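PDB 6GNE: probable starch synthase 4, chloroplastic/amyloplastic from Arabidopsis thaliana, which belongs to the starch synthases, glycosyltransferases of the two-domain GT-B fold, and is modelled here with adenosine-5'-diphosphate and glycans. Local coordinates for residues A[124-127]-A[128-132]; A[192-195]-A[196-199]; A[245-248]-A[249-253]; A[451-454]-A[455-459]. All blocks are in the same frame, centred on the assembly; numbering follows the deposited sequence.

Contact 1. Residues A[124-127]-A[128-132]; sequences FSRA and ALELL
R126 and E130, one turn apart on helix 117-134 in the N-terminal domain of the GT-B fold, carry the side-chain part of this contact. The two chains run side by side and point the same way, yet their charged ends stay loosely matched: R126 NH2 lies 3.9 Å from E130 OE2, a long salt bridge, and the guanidinium and carboxylate planes are turned 39° apart. Each chain starts with CG anti to its own backbone N (chi1 -178° in R126, -157° in E130) and bends at chi2. The stronger partner of both is the hydroxyl of Y160, from helix 152-160, which hydrogen-bonds R126 NE and E130 OE2 and so joins the two ends through a third residue. R126 NH1 is held separately by the carbonyl of C191, and E130 OE1 by the amide NE2 of Q134. Beneath this polar group the helix is regular. E130 N donates to R126 O over 3.0 Å, and L131 N to A127 O over 2.9 Å, whereas the bond from L129 N to S125 O is weak at 3.4 Å. Other side chains pack on neighbouring elements: F124 and A128 reach I49 of strand 45-51, A127 meets S73 of strand 64-75, and L129 packs on L155 of helix 152-160. At the first turn, A128 N lies 2.8 Å from its acceptor F124 O, and A128 CB rests 3.3 Å from that same oxygen.

Contact 2. Residues A[192-195]-A[196-199]; sequences GLDV and NQLN
D194 caps the short helix 195-198: its OD1 accepts from Q197 N over 3.1 Å, with the N-H pointing at the oxygen at 163°. The oxygen uses its anti lone pair, on the side away from OD2. D194 reaches the amide because its CG stands anti to the backbone N (chi1 -164°), which swings the carboxylate alongside the first turn. This is a side-chain N-cap, and a negative carboxylate there would be expected to interact favourably with the helix dipole. The main chain of the same residue is used as well, since L198 N donates to D194 O over 3.0 Å. One residue on, N199 N donates to V195 O, and N199 is where the chain leaves helical angles.

Around the cap, the aliphatic part of Q197 lies against the carboxylate, CG 3.5 Å from D194 OD1, with the carboxylate and amide planes 69° apart. Apolar packing comes from L193 and L198, whose side chains cross at a slant. L198 CD1 sits 3.7 Å from both L193 CB and L193 CD2.

Both leucines face helix 152-160, L193 touching P154 and L155 and L198 touching D158, a residue of one of the glycan pockets. V195 and N199 instead meet A185 in the loop after strand 183-184, so the single turn of helix is seated between that loop and helix 152-160.

Contact 3. Residues A[245-248]-A[249-253]; sequences GLHS and TLNFH
H247 and N251 stand one turn apart on helix 247-252, and their flat ends meet obliquely, H247 CD2 4.2 Å from N251 ND2, in neither a stack nor a hydrogen bond. The amide instead folds back over the backbone: with CG anti to its carbonyl carbon (chi1 -71°), N251 brings CG to 3.4 Å from H247 O. That carbonyl is taken by N251 N over 2.9 Å, while ND2 donates to the carbonyl of R238. The hydroxyl of S248 lies over one face of the H247 ring, 3.6 Å above its plane and offset toward the rim.

On another side, L246 and L250 approach loosely, CB of L246 to CD1 of L250 at 4.4 Å. L250 N donates to L246 O over 3.1 Å at 165°, a straighter bond than that from F252 N to S248 O, which measures 147°. At the C-terminal end, where H253 leaves helical angles, its ND1 lies at the edge of the F252 ring, in its plane, and F252 CD2 lies over one face of the imidazole. H253 ND1 also makes a weak bond to T249 O, an acceptor already used by H253 N.

Residues 246-253 pack on helix 215-222: L246 touches V216, T249 touches K217 and I220, and H253 touches I221, a residue of one of the glycan pockets. L246 also reaches loop residues F177 and H207, while N251 and F252 lie on the exposed side.

Contact 4. Residues A[451-454]-A[455-459]; sequences FNYA and LERAF
Y453 has CG anti to its backbone N (chi1 -170°), while R457 has CG beside its backbone N and a chain bent at chi3 (-67°); together these torsions lay the arginine over one face of the tyrosine ring on helix 448-464, in the C-terminal domain of the GT-B fold. The contact is a CH-pi one, R457 CD standing 3.9 Å from the centroid of the Y453 ring. R457 NE hangs over the same ring near its rim, 3.3 Å from Y453 CE2, but the ring and guanidinium planes are 51° apart, so the groups are not stacked flat. The far end of R457 is directed elsewhere: NH2 forms a salt bridge with D429 and NH1 one with D427, anchoring the arm whose aliphatic part covers the ring.

E456 comes to the ring edge instead, OE1 3.3 Å from Y453 CD1. On the buried side, A454 and L455 face I414 of strand 412-416. N452 OD1 accepts from H329 of helix 324-336. Backbone bonds are regular through both turns, the shortest being E456 N to N452 O at 2.8 Å. F451 crosses L455 at a slant and meets it through CE2, 3.9 Å from L455 CD2.

Contacts 1, 2 and 3 belong to the N-terminal half of the fold and contact 4 to the C-terminal half, its centre about 50 Å from that of contact 1. Contact 1 is mostly buried and keeps its charged pair among packed neighbours, whereas contact 2 places an exposed carboxylate at a helix start; contacts 2, 3 and 4 are only partly buried. Contacts 1 and 2 share helix 152-160 as a neighbour and touch directly, R126 NH1 packing 3.8 Å from G192 CA. Contact 3, packed against helix 215-222, exposes S248, N251 and the F252 ring, whereas contact 4 pairs an arginine–tyrosine face contact outside with apolar packing on strand 412-416 inside.

Contact 1. Residues A[124-127]-A[128-132]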
loop_
_atom_site.group_PDB
_atom_site.type_symbol
_atom_site.label_atom_id
_atom_site.label_comp_id
_atom_site.label_asym_id
_atom_site.label_seq_id
_atom_site.Cartn_x
_atom_site.Cartn_y
_atom_site.Cartn_z
ATOM N N PHE A 124 0.938 -17.177 11.700
ATOM C CA PHE A 124 1.580 -17.075 10.405
ATOM C C PHE A 124 3.045 -16.673 10.530
ATOM O O PHE A 124 3.916 -17.266 9.869
ATOM C CB PHE A 124 0.841 -16.074 9.509
ATOM C CG PHE A 124 1.595 -15.729 8.257
ATOM C CD1 PHE A 124 1.902 -16.724 7.320
ATOM C CD2 PHE A 124 2.026 -14.430 8.017
ATOM C CE1 PHE A 124 2.613 -16.424 6.173
ATOM C CE2 PHE A 124 2.731 -14.126 6.848
ATOM C CZ PHE A 124 3.025 -15.125 5.929
ATOM N N SER A 125 3.304 -15.667 11.364
ATOM C CA SER A 125 4.663 -15.158 11.589
ATOM C C SER A 125 5.560 -16.247 12.126
ATOM O O SER A 125 6.690 -16.380 11.676
ATOM C CB SER A 125 4.663 -13.976 12.566
ATOM O OG SER A 125 3.989 -12.849 12.031
ATOM N N ARG A 126 5.052 -17.031 13.073
ATOM C CA ARG A 126 5.810 -18.148 13.635
ATOM C C ARG A 126 6.074 -19.203 12.572
ATOM O O ARG A 126 7.227 -19.561 12.332
ATOM C CB ARG A 126 5.082 -18.790 14.820
ATOM C CG ARG A 126 5.829 -19.932 15.493
ATOM C CD ARG A 126 7.113 -19.418 16.129
ATOM N NE ARG A 126 8.035 -20.483 16.537
ATOM C CZ ARG A 126 8.147 -20.996 17.757
ATOM N NH1 ARG A 126 7.341 -20.635 18.758
ATOM N NH2 ARG A 126 9.058 -21.932 17.966
ATOM N N ALA A 127 5.007 -19.671 11.927
ATOM C CA ALA A 127 5.116 -20.666 10.874
ATOM C C ALA A 127 6.051 -20.236 9.753
ATOM O O ALA A 127 6.738 -21.082 9.189
ATOM C CB ALA A 127 3.739 -21.008 10.320
ATOM N N ALA A 128 6.100 -18.936 9.437
ATOM C CA ALA A 128 7.004 -18.435 8.387
ATOM C C ALA A 128 8.477 -18.645 8.721
ATOM O O ALA A 128 9.263 -19.110 7.889
ATOM C CB ALA A 128 6.744 -16.969 8.107
ATOM N N LEU A 129 8.845 -18.295 9.937
ATOM C CA LEU A 129 10.208 -18.560 10.432
ATOM C C LEU A 129 10.538 -20.052 10.509
ATOM O O LEU A 129 11.648 -20.462 10.182
ATOM C CB LEU A 129 10.419 -17.904 11.802
ATOM C CG LEU A 129 10.497 -16.384 11.708
ATOM C CD1 LEU A 129 10.480 -15.776 13.098
ATOM C CD2 LEU A 129 11.716 -15.953 10.890
ATOM N N GLU A 130 9.557 -20.838 10.931
ATOM C CA GLU A 130 9.671 -22.295 10.984
ATOM C C GLU A 130 9.930 -22.891 9.598
ATOM O O GLU A 130 10.790 -23.717 9.448
ATOM C CB GLU A 130 8.395 -22.873 11.605
ATOM C CG GLU A 130 8.533 -24.242 12.223
ATOM C CD GLU A 130 9.528 -24.264 13.345
ATOM O OE1 GLU A 130 10.611 -24.839 13.149
ATOM O OE2 GLU A 130 9.221 -23.686 14.436
ATOM N N LEU A 131 9.219 -22.421 8.592
ATOM C CA LEU A 131 9.479 -22.851 7.221
ATOM C C LEU A 131 10.917 -22.565 6.821
ATOM O O LEU A 131 11.556 -23.412 6.210
ATOM C CB LEU A 131 8.493 -22.208 6.227
ATOM C CG LEU A 131 8.826 -22.179 4.723
ATOM C CD1 LEU A 131 8.894 -23.578 4.105
ATOM C CD2 LEU A 131 7.810 -21.308 3.998
ATOM N N LEU A 132 11.431 -21.388 7.162
ATOM C CA LEU A 132 12.836 -21.049 6.855
ATOM C C LEU A 132 13.859 -21.999 7.527
ATOM O O LEU A 132 14.758 -22.553 6.856
ATOM C CB LEU A 132 13.142 -19.586 7.206
ATOM C CG LEU A 132 12.471 -18.540 6.318
ATOM C CD1 LEU A 132 12.790 -17.142 6.809
ATOM C CD2 LEU A 132 12.864 -18.699 4.853
#

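Contact 2. Residues A[192-195]-A[196-199]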
loop_
_atom_site.group_PDB
_atom_site.type_symbol
_atom_site.label_atom_id
_atom_site.label_comp_id
_atom_site.label_asym_id
_atom_site.label_seq_id
_atom_site.Cartn_x
_atom_site.Cartn_y
_atom_site.Cartn_z
ATOM N N GLY A 192 4.691 -18.163 20.982
ATOM C CA GLY A 192 5.888 -18.707 21.646
ATOM C C GLY A 192 6.707 -17.686 22.416
ATOM O O GLY A 192 7.676 -18.059 23.100
ATOM N N LEU A 193 6.344 -16.408 22.289
ATOM C CA LEU A 193 7.081 -15.320 22.914
ATOM C C LEU A 193 6.855 -15.277 24.415
ATOM O O LEU A 193 5.758 -15.540 24.891
ATOM C CB LEU A 193 6.685 -13.988 22.293
ATOM C CG LEU A 193 7.159 -13.762 20.857
ATOM C CD1 LEU A 193 6.502 -12.502 20.296
ATOM C CD2 LEU A 193 8.686 -13.691 20.761
ATOM N N ASP A 194 7.915 -14.926 25.139
ATOM C CA ASP A 194 7.918 -14.858 26.599
ATOM C C ASP A 194 7.270 -13.535 27.091
ATOM O O ASP A 194 7.855 -12.451 26.967
ATOM C CB ASP A 194 9.356 -14.981 27.101
ATOM C CG ASP A 194 9.417 -15.296 28.555
ATOM O OD1 ASP A 194 9.186 -14.392 29.376
ATOM O OD2 ASP A 194 9.671 -16.468 28.882
ATOM N N VAL A 195 6.074 -13.647 27.666
ATOM C CA VAL A 195 5.258 -12.484 28.034
ATOM C C VAL A 195 5.987 -11.602 29.060
ATOM O O VAL A 195 6.134 -10.394 28.851
ATOM C CB VAL A 195 3.858 -12.923 28.548
ATOM C CG1 VAL A 195 3.045 -11.730 29.059
ATOM C CG2 VAL A 195 3.095 -13.672 27.435
ATOM N N ASN A 196 6.474 -12.216 30.133
ATOM C CA ASN A 196 7.159 -11.481 31.224
ATOM C C ASN A 196 8.378 -10.696 30.738
ATOM O O ASN A 196 8.558 -9.549 31.145
ATOM C CB ASN A 196 7.606 -12.421 32.373
ATOM C CG ASN A 196 6.449 -13.116 33.047
ATOM O OD1 ASN A 196 5.359 -12.564 33.137
ATOM N ND2 ASN A 196 6.677 -14.336 33.519
ATOM N N GLN A 197 9.202 -11.319 29.888
ATOM C CA GLN A 197 10.382 -10.647 29.302
ATOM C C GLN A 197 9.997 -9.487 28.399
ATOM O O GLN A 197 10.624 -8.429 28.454
ATOM C CB GLN A 197 11.287 -11.635 28.514
ATOM C CG GLN A 197 12.151 -12.559 29.392
ATOM C CD GLN A 197 13.110 -11.780 30.325
ATOM O OE1 GLN A 197 12.909 -11.722 31.536
ATOM N NE2 GLN A 197 14.132 -11.157 29.749
ATOM N N LEU A 198 8.972 -9.704 27.574
ATOM C CA LEU A 198 8.597 -8.747 26.534
ATOM C C LEU A 198 7.554 -7.699 26.945
ATOM O O LEU A 198 7.505 -6.622 26.334
ATOM C CB LEU A 198 8.172 -9.491 25.253
ATOM C CG LEU A 198 9.322 -10.194 24.522
ATOM C CD1 LEU A 198 8.791 -11.210 23.548
ATOM C CD2 LEU A 198 10.195 -9.198 23.792
ATOM N N ASN A 199 6.740 -7.988 27.963
ATOM C CA ASN A 199 5.792 -6.992 28.485
ATOM C C ASN A 199 6.514 -6.085 29.506
ATOM O O ASN A 199 6.190 -6.097 30.683
ATOM C CB ASN A 199 4.546 -7.670 29.079
ATOM C CG ASN A 199 3.429 -6.702 29.386
ATOM O OD1 ASN A 199 3.532 -5.522 29.124
ATOM N ND2 ASN A 199 2.354 -7.205 29.965
#

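Contact 3. Residues A[245-248]-A[249-253]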
loop_
_atom_site.group_PDB
_atom_site.type_symbol
_atom_site.label_atom_id
_atom_site.label_comp_id
_atom_site.label_asym_id
_atom_site.label_seq_id
_atom_site.Cartn_x
_atom_site.Cartn_y
_atom_site.Cartn_z
ATOM N N GLY A 245 1.125 7.717 19.751
ATOM C CA GLY A 245 1.742 7.071 20.907
ATOM C C GLY A 245 3.186 6.607 20.745
ATOM O O GLY A 245 3.924 6.529 21.751
ATOM N N LEU A 246 3.602 6.315 19.502
ATOM C CA LEU A 246 4.912 5.722 19.221
ATOM C C LEU A 246 6.032 6.730 18.966
ATOM O O LEU A 246 7.195 6.333 18.833
ATOM C CB LEU A 246 4.826 4.774 18.013
ATOM C CG LEU A 246 4.111 3.456 18.270
ATOM C CD1 LEU A 246 3.976 2.675 16.950
ATOM C CD2 LEU A 246 4.833 2.646 19.342
ATOM N N HIS A 247 5.703 8.016 18.887
ATOM C CA HIS A 247 6.699 9.057 18.618
ATOM C C HIS A 247 7.964 8.971 19.498
ATOM O O HIS A 247 9.069 9.092 18.967
ATOM C CB HIS A 247 6.052 10.445 18.648
ATOM C CG HIS A 247 5.778 10.983 20.014
ATOM N ND1 HIS A 247 4.722 10.549 20.785
ATOM C CD2 HIS A 247 6.421 11.928 20.747
ATOM C CE1 HIS A 247 4.723 11.209 21.935
ATOM N NE2 HIS A 247 5.740 12.053 21.933
ATOM N N SER A 248 7.796 8.704 20.798
ATOM C CA SER A 248 8.909 8.607 21.763
ATOM C C SER A 248 9.880 7.467 21.435
ATOM O O SER A 248 11.105 7.627 21.554
ATOM C CB SER A 248 8.398 8.379 23.207
ATOM O OG SER A 248 7.435 9.340 23.616
ATOM N N THR A 249 9.319 6.321 21.058
ATOM C CA THR A 249 10.100 5.164 20.671
ATOM C C THR A 249 10.885 5.418 19.373
ATOM O O THR A 249 12.061 5.023 19.262
ATOM C CB THR A 249 9.171 3.940 20.504
ATOM O OG1 THR A 249 8.517 3.681 21.747
ATOM C CG2 THR A 249 9.946 2.702 20.044
ATOM N N LEU A 250 10.231 6.058 18.404
ATOM C CA LEU A 250 10.867 6.385 17.122
ATOM C C LEU A 250 11.964 7.439 17.239
ATOM O O LEU A 250 12.966 7.355 16.518
ATOM C CB LEU A 250 9.826 6.825 16.081
ATOM C CG LEU A 250 8.929 5.715 15.538
ATOM C CD1 LEU A 250 7.664 6.313 14.983
ATOM C CD2 LEU A 250 9.644 4.838 14.514
ATOM N N ASN A 251 11.779 8.410 18.139
ATOM C CA ASN A 251 12.835 9.394 18.431
ATOM C C ASN A 251 14.052 8.781 19.095
ATOM O O ASN A 251 15.167 9.211 18.821
ATOM C CB ASN A 251 12.308 10.576 19.290
ATOM C CG ASN A 251 11.380 11.505 18.512
ATOM O OD1 ASN A 251 11.590 11.734 17.332
ATOM N ND2 ASN A 251 10.354 12.037 19.169
ATOM N N PHE A 252 13.828 7.789 19.961
ATOM C CA PHE A 252 14.903 7.093 20.657
ATOM C C PHE A 252 15.739 6.277 19.669
ATOM O O PHE A 252 16.970 6.314 19.675
ATOM C CB PHE A 252 14.282 6.179 21.714
ATOM C CG PHE A 252 15.233 5.688 22.737
ATOM C CD1 PHE A 252 15.687 6.554 23.728
ATOM C CD2 PHE A 252 15.626 4.355 22.759
ATOM C CE1 PHE A 252 16.536 6.107 24.713
ATOM C CE2 PHE A 252 16.484 3.890 23.755
ATOM C CZ PHE A 252 16.944 4.774 24.725
ATOM N N HIS A 253 15.046 5.565 18.790
ATOM C CA HIS A 253 15.663 4.701 17.788
ATOM C C HIS A 253 15.795 5.399 16.424
ATOM O O HIS A 253 15.785 4.728 15.393
ATOM C CB HIS A 253 14.855 3.401 17.659
ATOM C CG HIS A 253 14.992 2.501 18.844
ATOM N ND1 HIS A 253 13.994 2.352 19.792
ATOM C CD2 HIS A 253 16.027 1.737 19.259
ATOM C CE1 HIS A 253 14.407 1.529 20.733
ATOM N NE2 HIS A 253 15.639 1.149 20.436
#

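Contact 4. Residues A[451-454]-A[455-459]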
loop_
_atom_site.group_PDB
_atom_site.type_symbol
_atom_site.label_atom_id
_atom_site.label_comp_id
_atom_site.label_asym_id
_atom_site.label_seq_id
_atom_site.Cartn_x
_atom_site.Cartn_y
_atom_site.Cartn_z
ATOM N N PHE A 451 -10.112 22.796 -0.543
ATOM C CA PHE A 451 -10.283 21.917 -1.680
ATOM C C PHE A 451 -10.814 22.680 -2.901
ATOM O O PHE A 451 -10.305 22.490 -4.020
ATOM C CB PHE A 451 -11.193 20.694 -1.307
ATOM C CG PHE A 451 -11.424 19.736 -2.447
ATOM C CD1 PHE A 451 -10.523 18.735 -2.706
ATOM C CD2 PHE A 451 -12.511 19.900 -3.319
ATOM C CE1 PHE A 451 -10.658 17.885 -3.785
ATOM C CE2 PHE A 451 -12.676 19.048 -4.418
ATOM C CZ PHE A 451 -11.730 18.027 -4.638
ATOM N N ASN A 452 -11.830 23.526 -2.695
ATOM C CA ASN A 452 -12.446 24.335 -3.793
ATOM C C ASN A 452 -11.451 25.150 -4.601
ATOM O O ASN A 452 -11.513 25.165 -5.822
ATOM C CB ASN A 452 -13.548 25.252 -3.278
ATOM C CG ASN A 452 -14.842 24.501 -2.916
ATOM O OD1 ASN A 452 -14.970 23.285 -3.104
ATOM N ND2 ASN A 452 -15.798 25.217 -2.363
ATOM N N TYR A 453 -10.512 25.804 -3.931
ATOM C CA TYR A 453 -9.514 26.615 -4.626
ATOM C C TYR A 453 -8.610 25.772 -5.519
ATOM O O TYR A 453 -8.341 26.167 -6.650
ATOM C CB TYR A 453 -8.704 27.465 -3.638
ATOM C CG TYR A 453 -7.820 28.510 -4.298
ATOM C CD1 TYR A 453 -8.364 29.437 -5.219
ATOM C CD2 TYR A 453 -6.421 28.566 -4.030
ATOM C CE1 TYR A 453 -7.564 30.385 -5.830
ATOM C CE2 TYR A 453 -5.615 29.509 -4.643
ATOM C CZ TYR A 453 -6.190 30.420 -5.532
ATOM O OH TYR A 453 -5.412 31.376 -6.146
ATOM N N ALA A 454 -8.175 24.606 -5.052
ATOM C CA ALA A 454 -7.421 23.696 -5.913
ATOM C C ALA A 454 -8.255 23.181 -7.096
ATOM O O ALA A 454 -7.765 23.129 -8.222
ATOM C CB ALA A 454 -6.861 22.530 -5.121
ATOM N N LEU A 455 -9.502 22.806 -6.842
ATOM C CA LEU A 455 -10.362 22.300 -7.898
ATOM C C LEU A 455 -10.682 23.389 -8.941
ATOM O O LEU A 455 -10.605 23.133 -10.148
ATOM C CB LEU A 455 -11.634 21.718 -7.302
ATOM C CG LEU A 455 -12.492 20.894 -8.265
ATOM C CD1 LEU A 455 -11.865 19.542 -8.529
ATOM C CD2 LEU A 455 -13.889 20.665 -7.710
ATOM N N GLU A 456 -11.023 24.590 -8.474
ATOM C CA GLU A 456 -11.267 25.761 -9.336
ATOM C C GLU A 456 -10.085 25.983 -10.276
ATOM O O GLU A 456 -10.276 26.085 -11.484
ATOM C CB GLU A 456 -11.526 27.003 -8.468
ATOM C CG GLU A 456 -11.730 28.334 -9.194
ATOM C CD GLU A 456 -11.740 29.576 -8.255
ATOM O OE1 GLU A 456 -11.058 29.583 -7.198
ATOM O OE2 GLU A 456 -12.413 30.591 -8.564
ATOM N N ARG A 457 -8.865 26.005 -9.731
ATOM C CA ARG A 457 -7.676 26.251 -10.558
ATOM C C ARG A 457 -7.438 25.140 -11.542
ATOM O O ARG A 457 -7.094 25.387 -12.666
ATOM C CB ARG A 457 -6.426 26.521 -9.718
ATOM C CG ARG A 457 -6.512 27.837 -8.950
ATOM C CD ARG A 457 -5.282 28.128 -8.103
ATOM N NE ARG A 457 -5.108 27.195 -6.984
ATOM C CZ ARG A 457 -4.206 26.208 -6.931
ATOM N NH1 ARG A 457 -4.176 25.423 -5.881
ATOM N NH2 ARG A 457 -3.306 26.009 -7.903
ATOM N N ALA A 458 -7.679 23.908 -11.142
ATOM C CA ALA A 458 -7.493 22.777 -12.018
ATOM C C ALA A 458 -8.477 22.826 -13.188
ATOM O O ALA A 458 -8.082 22.616 -14.335
ATOM C CB ALA A 458 -7.631 21.482 -11.248
ATOM N N PHE A 459 -9.737 23.138 -12.909
ATOM C CA PHE A 459 -10.753 23.304 -13.973
ATOM C C PHE A 459 -10.449 24.460 -14.905
ATOM O O PHE A 459 -10.591 24.320 -16.104
ATOM C CB PHE A 459 -12.172 23.452 -13.412
ATOM C CG PHE A 459 -12.852 22.135 -13.146
ATOM C CD1 PHE A 459 -12.230 21.157 -12.379
ATOM C CD2 PHE A 459 -14.104 21.878 -13.670
ATOM C CE1 PHE A 459 -12.844 19.951 -12.147
ATOM C CE2 PHE A 459 -14.741 20.679 -13.438
ATOM C CZ PHE A 459 -14.106 19.711 -12.670
#